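Side-chain contacts in putative transcriptional regulator (Listeria innocua, PDB 3LWF), which probably binds DNA as a dimeric transcription factor of the Rrf2 family, recognising its target through a winged helix-turn-helix domain: residues A[43-47]-A[48-52]; A[66-70]-A[71-75]; A[135-139]-A[140-144]. One frame throughout, in Å; residues are numbered along the deposited sequence. Where two conformers were deposited one is given.

Contact 1 (A[43-47]-A[48-52]). With SO4 (sulfate ion), chain E.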
ATOM      1  N   GLY A  43      27.701  13.030  19.854  1.00 28.96           N
ATOM      2  CA  GLY A  43      27.702  12.207  21.076  1.00 29.45           C
ATOM      3  C   GLY A  43      26.339  11.602  21.364  1.00 27.93           C
ATOM      4  O   GLY A  43      25.423  11.686  20.547  1.00 30.11           O
ATOM      5  N   PRO A  44      26.213  10.942  22.513  1.00 28.25           N
ATOM      6  CA  PRO A  44      24.964  10.293  22.843  1.00 25.95           C
ATOM      7  C   PRO A  44      23.867  11.323  22.950  1.00 25.53           C
ATOM      8  O   PRO A  44      24.087  12.420  23.498  1.00 23.09           O
ATOM      9  CB  PRO A  44      25.239   9.673  24.212  1.00 25.23           C
ATOM     10  CG  PRO A  44      26.701   9.505  24.279  1.00 27.24           C
ATOM     11  CD  PRO A  44      27.257  10.674  23.527  1.00 29.43           C
ATOM     12  N   ILE A  45      22.704  10.955  22.452  1.00 23.89           N
ATOM     13  CA  ILE A  45      21.494  11.775  22.512  1.00 24.04           C
ATOM     14  C   ILE A  45      20.546  11.093  23.460  1.00 22.42           C
ATOM     15  O   ILE A  45      20.318   9.890  23.347  1.00 20.96           O
ATOM     16  CB  ILE A  45      20.827  11.896  21.119  1.00 24.78           C
ATOM     17  CG1 ILE A  45      21.825  12.436  20.101  1.00 29.46           C
ATOM     18  CG2 ILE A  45      19.614  12.840  21.157  1.00 24.74           C
ATOM     19  CD1 ILE A  45      22.495  13.705  20.551  1.00 21.91           C
ATOM     20  N   SER A  46      20.002  11.836  24.411  1.00 21.50           N
ATOM     21  CA  SER A  46      19.095  11.247  25.367  1.00 22.95           C
ATOM     22  C   SER A  46      17.668  11.144  24.822  1.00 22.48           C
ATOM     23  O   SER A  46      17.217  11.974  24.045  1.00 21.99           O
ATOM     24  CB  SER A  46      19.108  12.043  26.650  1.00 27.06           C
ATOM     25  OG  SER A  46      18.390  13.210  26.490  1.00 19.80           O
ATOM     26  N   LEU A  47      16.962  10.103  25.224  1.00 23.87           N
ATOM     27  CA  LEU A  47      15.554   9.989  24.863  1.00 24.50           C
ATOM     28  C   LEU A  47      14.712  11.109  25.453  1.00 25.35           C
ATOM     29  O   LEU A  47      13.705  11.481  24.876  1.00 23.67           O
ATOM     30  CB  LEU A  47      15.002   8.655  25.312  1.00 26.16           C
ATOM     31  CG  LEU A  47      15.481   7.435  24.518  1.00 24.91           C
ATOM     32  CD1 LEU A  47      14.598   6.254  24.886  1.00 27.04           C
ATOM     33  CD2 LEU A  47      15.380   7.677  23.063  1.00 24.57           C
ATOM     34  N   ARG A  48      15.103  11.617  26.621  1.00 24.96           N
ATOM     35  CA  ARG A  48      14.398  12.738  27.243  1.00 26.59           C
ATOM     36  C   ARG A  48      14.413  13.919  26.287  1.00 25.40           C
ATOM     37  O   ARG A  48      13.382  14.536  26.066  1.00 23.10           O
ATOM     38  CB  ARG A  48      15.066  13.081  28.587  1.00 29.58           C
ATOM     39  CG  ARG A  48      14.629  14.361  29.272  1.00 37.15           C
ATOM     40  CD  ARG A  48      15.574  14.637  30.465  1.00 42.39           C
ATOM     41  NE  ARG A  48      15.369  15.973  31.005  1.00 53.33           N
ATOM     42  CZ  ARG A  48      14.538  16.297  31.995  1.00 58.74           C
ATOM     43  NH1 ARG A  48      13.805  15.375  32.609  1.00 65.08           N
ATOM     44  NH2 ARG A  48      14.452  17.567  32.386  1.00 63.10           N
ATOM     45  N   SER A  49      15.575  14.209  25.692  1.00 24.44           N
ATOM     46  CA  SER A  49      15.701  15.351  24.775  1.00 24.49           C
ATOM     47  C   SER A  49      14.852  15.174  23.499  1.00 22.82           C
ATOM     48  O   SER A  49      14.147  16.079  23.083  1.00 20.62           O
ATOM     49  CB  SER A  49      17.175  15.621  24.434  1.00 26.21           C
ATOM     50  OG  SER A  49      17.706  14.565  23.627  1.00 32.72           O
ATOM     51  N   ILE A  50      14.890  14.001  22.891  1.00 20.76           N
ATOM     52  CA  ILE A  50      14.011  13.725  21.740  1.00 24.61           C
ATOM     53  C   ILE A  50      12.520  13.856  22.125  1.00 24.55           C
ATOM     54  O   ILE A  50      11.746  14.563  21.447  1.00 24.91           O
ATOM     55  CB  ILE A  50      14.268  12.306  21.104  1.00 24.77           C
ATOM     56  CG1 ILE A  50      15.721  12.173  20.649  1.00 26.83           C
ATOM     57  CG2 ILE A  50      13.345  12.083  19.930  1.00 20.60           C
ATOM     58  CD1 ILE A  50      16.134  10.776  20.177  1.00 18.97           C
ATOM     59  N   ALA A  51      12.140  13.219  23.234  1.00 23.27           N
ATOM     60  CA  ALA A  51      10.782  13.332  23.763  1.00 23.72           C
ATOM     61  C   ALA A  51      10.367  14.812  23.960  1.00 23.56           C
ATOM     62  O   ALA A  51       9.294  15.218  23.478  1.00 23.90           O
ATOM     63  CB  ALA A  51      10.620  12.558  25.061  1.00 20.35           C
ATOM     64  N   GLN A  52      11.173  15.597  24.673  1.00 21.44           N
ATOM     65  CA  GLN A  52      10.848  17.021  24.885  0.50 21.99           C
ATOM     66  C   GLN A  52      10.747  17.749  23.533  1.00 23.96           C
ATOM     67  O   GLN A  52       9.786  18.457  23.271  1.00 25.19           O
ATOM     68  CB  GLN A  52      11.859  17.682  25.829  0.50 21.84           C
ATOM     69  CG  GLN A  52      11.763  17.155  27.268  0.50 22.88           C
ATOM     70  CD  GLN A  52      12.841  17.674  28.227  0.50 33.44           C
ATOM     71  OE1 GLN A  52      13.892  18.162  27.814  0.50 32.62           O
ATOM     72  NE2 GLN A  52      12.577  17.542  29.523  0.50 34.45           N
TER
HETATM   73  S   SO4 E 141      20.114  15.703  28.735  0.50 52.25           S
HETATM   74  O1  SO4 E 141      19.018  14.742  28.632  0.50 55.48           O
HETATM   75  O2  SO4 E 141      19.922  16.734  27.721  0.50 58.22           O
HETATM   76  O3  SO4 E 141      20.128  16.299  30.070  0.50 55.42           O
HETATM   77  O4  SO4 E 141      21.397  15.040  28.521  0.50 57.75           O
HETATM   78  O   HOH W   1      20.826  14.577  24.923  1.00 26.61           O
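Ser46 and Ser49 face each other across the first turn of helix 47-54. The hydroxyl of Ser46 sits between its own backbone N and carbonyl carbon (chi1 76°), and from there Ser46 OG accepts from Ser49 N at 3.1 Å. Ser49 returns a bond: its OG donates to Ser46 O at 2.7 Å. The same carbonyl also accepts from Ile50 N at 3.3 Å, nearly straight at 170°, so two donors grip Ser46 O. The closely packed part is apolar and centres on the buried Leu47 and Ile50. Leu47 lies against Glu62 and Ile65 of helix 58-70, while its backbone starts the next turn with the bond from Ala51 N to Leu47 O. Methyl CG2 of Ile45 reaches Ile50 CG1 at 4.0 Å, the two side chains crossing at about a right angle, and the same methyl lies 3.6 Å from Ser49 OG. The other side is looser and polar. Ser46 OG donates to sulfate oxygen O1 at 2.7 Å, a water accepts from Ser46 N, and the extended Arg48 runs outward. The sulfate probably came from the crystallisation liquor. Ser46 is the N-cap of helix 47-54, probably the first helix of the helix-turn-helix in an Rrf2-type DNA-binding domain.

Contact 2 (A[66-70]-A[71-75]). With SO4 (sulfate ion), chain L; SO4 (sulfate ion), chain G.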
ATOM      1  N   GLY A  66      14.331  -0.395  22.762  1.00 20.59           N
ATOM      2  CA  GLY A  66      14.844  -1.748  23.061  1.00 23.22           C
ATOM      3  C   GLY A  66      14.980  -2.591  21.804  1.00 24.59           C
ATOM      4  O   GLY A  66      16.064  -3.074  21.483  1.00 22.50           O
ATOM      5  N   PRO A  67      13.883  -2.748  21.054  1.00 25.31           N
ATOM      6  CA  PRO A  67      13.989  -3.534  19.827  1.00 22.66           C
ATOM      7  C   PRO A  67      14.999  -2.938  18.843  1.00 22.63           C
ATOM      8  O   PRO A  67      15.696  -3.695  18.180  1.00 17.77           O
ATOM      9  CB  PRO A  67      12.579  -3.491  19.275  1.00 23.69           C
ATOM     10  CG  PRO A  67      11.713  -3.342  20.487  1.00 26.85           C
ATOM     11  CD  PRO A  67      12.481  -2.477  21.428  1.00 26.69           C
ATOM     12  N   LEU A  68      15.091  -1.596  18.758  1.00 17.34           N
ATOM     13  CA  LEU A  68      16.072  -0.951  17.896  1.00 19.23           C
ATOM     14  C   LEU A  68      17.509  -1.285  18.337  1.00 21.49           C
ATOM     15  O   LEU A  68      18.390  -1.575  17.508  1.00 22.71           O
ATOM     16  CB  LEU A  68      15.888   0.595  17.883  1.00 19.93           C
ATOM     17  CG  LEU A  68      14.583   1.089  17.238  1.00 20.17           C
ATOM     18  CD1 LEU A  68      14.419   2.641  17.320  1.00 18.07           C
ATOM     19  CD2 LEU A  68      14.521   0.605  15.796  1.00 16.89           C
ATOM     20  N   ARG A  69      17.726  -1.274  19.638  1.00 20.28           N
ATOM     21  CA  ARG A  69      19.035  -1.557  20.199  1.00 24.30           C
ATOM     22  C   ARG A  69      19.372  -3.030  19.970  1.00 23.27           C
ATOM     23  O   ARG A  69      20.451  -3.380  19.484  1.00 23.74           O
ATOM     24  CB  ARG A  69      19.046  -1.186  21.693  1.00 24.07           C
ATOM     25  CG  ARG A  69      20.425  -1.203  22.344  1.00 29.76           C
ATOM     26  CD  ARG A  69      20.340  -1.242  23.880  1.00 34.10           C
ATOM     27  NE  ARG A  69      19.556  -2.403  24.265  1.00 40.59           N
ATOM     28  CZ  ARG A  69      18.454  -2.382  25.009  1.00 48.20           C
ATOM     29  NH1 ARG A  69      18.006  -1.241  25.522  1.00 50.46           N
ATOM     30  NH2 ARG A  69      17.790  -3.521  25.241  1.00 42.23           N
ATOM     31  N   ASN A  70      18.436  -3.895  20.278  1.00 22.66           N
ATOM     32  CA  ASN A  70      18.676  -5.331  20.113  1.00 22.02           C
ATOM     33  C   ASN A  70      18.929  -5.699  18.643  1.00 22.89           C
ATOM     34  O   ASN A  70      19.598  -6.648  18.386  1.00 24.43           O
ATOM     35  CB  ASN A  70      17.501  -6.142  20.673  1.00 23.22           C
ATOM     36  CG  ASN A  70      17.416  -6.086  22.217  1.00 26.58           C
ATOM     37  OD1 ASN A  70      18.349  -5.686  22.887  1.00 27.45           O
ATOM     38  ND2 ASN A  70      16.293  -6.501  22.762  1.00 23.32           N
ATOM     39  N   ALA A  71      18.380  -4.945  17.685  1.00 21.74           N
ATOM     40  CA  ALA A  71      18.574  -5.244  16.271  1.00 22.60           C
ATOM     41  C   ALA A  71      19.849  -4.583  15.720  1.00 23.72           C
ATOM     42  O   ALA A  71      20.098  -4.709  14.548  1.00 25.76           O
ATOM     43  CB  ALA A  71      17.344  -4.797  15.444  1.00 18.75           C
ATOM     44  N   GLY A  72      20.575  -3.821  16.548  1.00 21.85           N
ATOM     45  CA  GLY A  72      21.821  -3.170  16.168  1.00 22.57           C
ATOM     46  C   GLY A  72      21.684  -1.818  15.484  1.00 23.98           C
ATOM     47  O   GLY A  72      22.660  -1.279  14.964  1.00 25.93           O
ATOM     48  N   ILE A  73      20.481  -1.265  15.479  1.00 22.71           N
ATOM     49  CA  ILE A  73      20.215  -0.033  14.750  1.00 20.97           C
ATOM     50  C   ILE A  73      20.708   1.171  15.560  1.00 20.07           C
ATOM     51  O   ILE A  73      21.159   2.193  14.982  1.00 19.90           O
ATOM     52  CB  ILE A  73      18.711   0.066  14.375  1.00 18.49           C
ATOM     53  CG1 ILE A  73      18.374  -1.044  13.369  1.00 24.57           C
ATOM     54  CG2 ILE A  73      18.351   1.437  13.774  1.00 16.86           C
ATOM     55  CD1 ILE A  73      16.838  -1.358  13.193  1.00 20.91           C
ATOM     56  N   VAL A  74      20.605   1.059  16.887  1.00 19.47           N
ATOM     57  CA  VAL A  74      21.085   2.102  17.771  1.00 20.34           C
ATOM     58  C   VAL A  74      21.990   1.440  18.788  1.00 22.89           C
ATOM     59  O   VAL A  74      21.981   0.218  18.925  1.00 22.81           O
ATOM     60  CB  VAL A  74      19.947   2.817  18.474  1.00 20.05           C
ATOM     61  CG1 VAL A  74      19.028   3.416  17.441  1.00 17.44           C
ATOM     62  CG2 VAL A  74      19.220   1.877  19.527  1.00 17.35           C
ATOM     63  N   LYS A  75      22.827   2.239  19.441  1.00 20.47           N
ATOM     64  CA  LYS A  75      23.593   1.774  20.593  1.00 22.15           C
ATOM     65  C   LYS A  75      23.366   2.684  21.780  1.00 21.86           C
ATOM     66  O   LYS A  75      23.201   3.927  21.595  1.00 20.95           O
ATOM     67  CB  LYS A  75      25.080   1.764  20.291  1.00 23.25           C
ATOM     68  CG  LYS A  75      25.526   0.520  19.565  1.00 29.84           C
ATOM     69  CD  LYS A  75      26.772  -0.039  20.145  1.00 30.87           C
ATOM     70  CE  LYS A  75      27.166  -1.337  19.464  1.00 30.96           C
ATOM     71  NZ  LYS A  75      28.260  -1.103  18.528  1.00 35.02           N
TER
HETATM   72  S   SO4 L 148      14.292  -4.988  25.806  0.50 54.86           S
HETATM   73  O1  SO4 L 148      13.685  -6.042  26.633  0.50 39.80           O
HETATM   74  O2  SO4 L 148      13.338  -4.497  24.773  0.50 31.52           O
HETATM   75  O3  SO4 L 148      14.766  -3.863  26.613  0.50 45.06           O
HETATM   76  O4  SO4 L 148      15.472  -5.615  25.215  0.50 47.46           O
HETATM   77  S   SO4 G 143      28.999  -3.697  16.556  0.70 68.36           S
HETATM   78  O1  SO4 G 143      30.366  -3.842  17.079  0.70 64.98           O
HETATM   79  O2  SO4 G 143      28.916  -4.166  15.183  0.70 74.07           O
HETATM   80  O3  SO4 G 143      28.065  -4.491  17.341  0.70 62.97           O
HETATM   81  O4  SO4 G 143      28.629  -2.292  16.521  0.70 70.61           O
HETATM   82  O   HOH W   2      23.156  -2.008  19.731  1.00 29.81           O
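Leu68 meets Ile73 and Val74 where helix 58-70 ends and the chain turns into strand 74-77. The apolar contacts lie on the inner side: Leu68 CD2 approaches Ile73 CD1 at 4.0 Å, the two side chains crossing at a slant. Val74 works through one branch. With CG1 beside the backbone N (chi1 -59°), CG2 falls between N and the carbonyl carbon and lies over the last helical turn, 3.8 Å from Arg69 CB and 3.9 Å from Leu68 CB. Thr33 of helix 24-38 packs on both Leu68 and Ile73, and Leu36 on Val74.

Backbone bonds close the turn. Leu68 O accepts from Ile73 N at 2.9 Å, the donor almost in line with the carbonyl, and Arg69 O accepts from Gly72 N at 3.0 Å, the donor above the carbonyl plane. Gly72 has positive phi, and the two bonds back into the last turn make this a Schellman motif. It ends what is probably the recognition helix of the winged helix-turn-helix and leads directly into the wing, where strand 74-77 pairs with strand 83-86. A water donates to both Arg69 O and Val74 O, bridging the helix end and the strand.

The charged and polar ends gather round sulfates, probably from the crystallisation liquor. Arg69, bent at chi3 (57°), brings NH2 to Asn70 OD1 at 3.2 Å, with the amide oxygen tilted from the guanidinium plane. Asn70 ND2 donates to a sulfate oxygen, O4, at 2.7 Å, and Arg69 NH2 bonds weakly to O3 of the same ion. Beyond the turn, Lys75 NZ lies against another sulfate at a distance too short to be trusted, and bonds weakly to Asn87 OD1.

Contact 3 (A[135-139]-A[140-144])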
ATOM      1  N   ASP A 135      12.598  -1.349   1.465  1.00 25.83           N
ATOM      2  CA  ASP A 135      13.903  -1.973   1.411  1.00 26.35           C
ATOM      3  C   ASP A 135      14.961  -1.171   0.705  1.00 27.48           C
ATOM      4  O   ASP A 135      16.131  -1.416   0.938  1.00 27.70           O
ATOM      5  CB  ASP A 135      13.799  -3.357   0.792  1.00 26.33           C
ATOM      6  CG  ASP A 135      13.083  -4.308   1.707  1.00 30.32           C
ATOM      7  OD1 ASP A 135      13.025  -4.009   2.914  1.00 33.38           O
ATOM      8  OD2 ASP A 135      12.570  -5.329   1.237  1.00 34.41           O
ATOM      9  N   GLN A 136      14.580  -0.183  -0.092  1.00 26.98           N
ATOM     10  CA  GLN A 136      15.574   0.598  -0.827  1.00 27.29           C
ATOM     11  C   GLN A 136      15.615   2.077  -0.423  1.00 27.54           C
ATOM     12  O   GLN A 136      16.387   2.828  -0.975  1.00 29.06           O
ATOM     13  CB  GLN A 136      15.289   0.491  -2.332  1.00 25.76           C
ATOM     14  CG  GLN A 136      15.429  -0.937  -2.891  1.00 31.30           C
ATOM     15  CD  GLN A 136      14.696  -1.121  -4.229  1.00 49.71           C
ATOM     16  OE1 GLN A 136      14.600  -0.190  -5.035  1.00 62.43           O
ATOM     17  NE2 GLN A 136      14.168  -2.318  -4.460  1.00 53.66           N
ATOM     18  N   THR A 137      14.745   2.521   0.470  1.00 24.18           N
ATOM     19  CA  THR A 137      14.762   3.918   0.904  1.00 25.00           C
ATOM     20  C   THR A 137      15.535   3.948   2.212  1.00 26.27           C
ATOM     21  O   THR A 137      15.182   3.210   3.149  1.00 27.49           O
ATOM     22  CB  THR A 137      13.325   4.475   1.130  1.00 25.08           C
ATOM     23  OG1 THR A 137      12.564   4.318  -0.066  1.00 23.93           O
ATOM     24  CG2 THR A 137      13.314   5.956   1.562  1.00 20.12           C
ATOM     25  N   THR A 138      16.559   4.806   2.287  1.00 23.04           N
ATOM     26  CA  THR A 138      17.409   4.903   3.458  1.00 21.73           C
ATOM     27  C   THR A 138      17.057   6.091   4.324  1.00 22.33           C
ATOM     28  O   THR A 138      16.310   7.006   3.915  1.00 21.15           O
ATOM     29  CB  THR A 138      18.891   5.075   3.048  1.00 25.92           C
ATOM     30  OG1 THR A 138      19.039   6.302   2.293  1.00 19.20           O
ATOM     31  CG2 THR A 138      19.369   3.882   2.251  1.00 17.62           C
ATOM     32  N   LEU A 139      17.593   6.089   5.540  1.00 20.41           N
ATOM     33  CA  LEU A 139      17.401   7.233   6.403  1.00 22.48           C
ATOM     34  C   LEU A 139      17.915   8.506   5.710  1.00 23.21           C
ATOM     35  O   LEU A 139      17.310   9.572   5.835  1.00 23.67           O
ATOM     36  CB  LEU A 139      18.087   7.032   7.750  1.00 24.10           C
ATOM     37  CG  LEU A 139      17.535   5.939   8.666  1.00 25.92           C
ATOM     38  CD1 LEU A 139      18.385   5.809   9.914  1.00 22.19           C
ATOM     39  CD2 LEU A 139      16.083   6.241   9.011  1.00 23.87           C
ATOM     40  N   SER A 140      19.016   8.403   4.974  1.00 24.17           N
ATOM     41  CA  SER A 140      19.530   9.564   4.198  1.00 25.08           C
ATOM     42  C   SER A 140      18.563  10.051   3.142  1.00 22.14           C
ATOM     43  O   SER A 140      18.360  11.243   2.992  1.00 22.10           O
ATOM     44  CB  SER A 140      20.873   9.230   3.544  1.00 23.67           C
ATOM     45  OG  SER A 140      21.758   8.909   4.589  1.00 34.68           O
ATOM     46  N   ASP A 141      17.949   9.126   2.427  1.00 23.25           N
ATOM     47  CA  ASP A 141      16.894   9.474   1.469  1.00 23.89           C
ATOM     48  C   ASP A 141      15.796  10.272   2.161  1.00 24.39           C
ATOM     49  O   ASP A 141      15.282  11.261   1.618  1.00 25.39           O
ATOM     50  CB  ASP A 141      16.266   8.199   0.868  1.00 25.05           C
ATOM     51  CG  ASP A 141      17.202   7.449  -0.018  1.00 22.41           C
ATOM     52  OD1 ASP A 141      18.141   8.067  -0.521  1.00 28.95           O
ATOM     53  OD2 ASP A 141      17.036   6.222  -0.184  1.00 25.49           O
ATOM     54  N   LEU A 142      15.411   9.839   3.360  1.00 23.29           N
ATOM     55  CA  LEU A 142      14.288  10.478   4.027  1.00 21.68           C
ATOM     56  C   LEU A 142      14.681  11.876   4.504  1.00 25.07           C
ATOM     57  O   LEU A 142      13.958  12.826   4.297  1.00 22.38           O
ATOM     58  CB  LEU A 142      13.809   9.645   5.191  1.00 21.30           C
ATOM     59  CG  LEU A 142      13.170   8.297   4.857  1.00 25.59           C
ATOM     60  CD1 LEU A 142      12.595   7.694   6.141  1.00 20.82           C
ATOM     61  CD2 LEU A 142      12.089   8.426   3.746  1.00 19.82           C
ATOM     62  N   LEU A 143      15.848  12.001   5.115  1.00 27.05           N
ATOM     63  CA  LEU A 143      16.334  13.307   5.569  1.00 28.12           C
ATOM     64  C   LEU A 143      16.457  14.348   4.425  1.00 29.79           C
ATOM     65  O   LEU A 143      16.257  15.528   4.659  1.00 28.83           O
ATOM     66  CB  LEU A 143      17.685  13.134   6.285  1.00 27.76           C
ATOM     67  CG  LEU A 143      17.674  12.387   7.620  1.00 27.04           C
ATOM     68  CD1 LEU A 143      19.088  12.066   8.059  1.00 28.61           C
ATOM     69  CD2 LEU A 143      16.955  13.232   8.667  1.00 29.23           C
ATOM     70  N   LYS A 144      16.788  13.922   3.208  1.00 30.52           N
ATOM     71  CA  LYS A 144      16.768  14.841   2.040  1.00 34.47           C
ATOM     72  C   LYS A 144      15.349  15.223   1.595  1.00 34.48           C
ATOM     73  O   LYS A 144      15.106  16.328   1.108  1.00 33.12           O
ATOM     74  CB  LYS A 144      17.448  14.205   0.832  1.00 34.97           C
ATOM     75  CG  LYS A 144      18.902  13.901   1.006  1.00 43.34           C
ATOM     76  CD  LYS A 144      19.451  13.206  -0.240  1.00 52.25           C
ATOM     77  CE  LYS A 144      20.856  12.659  -0.027  1.00 53.77           C
ATOM     78  NZ  LYS A 144      21.269  11.814  -1.187  1.00 59.01           N
TER
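Thr138 turns OG1 between its backbone N and carbonyl carbon (chi1 61°), while Asp141 carries CG beside its own N (chi1 -68°), and the two side chains meet across the first turn of helix 139-144. Each side chain accepts from the other's backbone N. Asp141 N donates to Thr138 OG1 at 3.0 Å, and Thr138 N donates to Asp141 OD2 at 2.9 Å and 168°, reaching that oxygen from above the carboxylate plane. This reciprocal pair is a capping box with Thr138 as N-cap. The positive end of the helix dipole would tend to favour the charged carboxylate. The first main-chain bonds follow, Leu142 N to Thr138 O at 3.0 Å and Leu143 N to Leu139 O at 2.9 Å.

Beside the box, methyl CG2 of Thr137 meets Leu142 CD2 at 3.5 Å, the side chains at about a right angle, and also reaches Asp141 CB at 3.8 Å. Thr137 OG1 is bonded instead to Val133 O, back in helix 117-136.

The box opens the short helix 139-144 just after the long helix 117-136 ends. Arg125 of the second subunit packs on Thr137 and forms a long, weak ion pair with Asp141, and Glu121 of that subunit lies on Leu142. Within the chain, Leu139 and Leu143 pack against helix 24-38.

In the fold
The three contacts occur in series along the chain and mark helix boundaries: contacts 1 and 3 are capped helix starts, contact 2 a helix end. Contacts 1 and 2 lie at the start and the end of the probable helix-turn-helix, their centres about 16 Å apart and nearest atoms about 7 Å apart. Sulfates, probably from the crystallisation liquor, lie near all three; those at contacts 1 and 2 may sit where a DNA backbone could approach, but they do not prove it. Contact 3 lies about 18 Å from contact 2 and about 22 Å from contact 1 between centres, beside the second subunit. Thr33 of helix 24-38 touches contact 2 and Leu139 of contact 3.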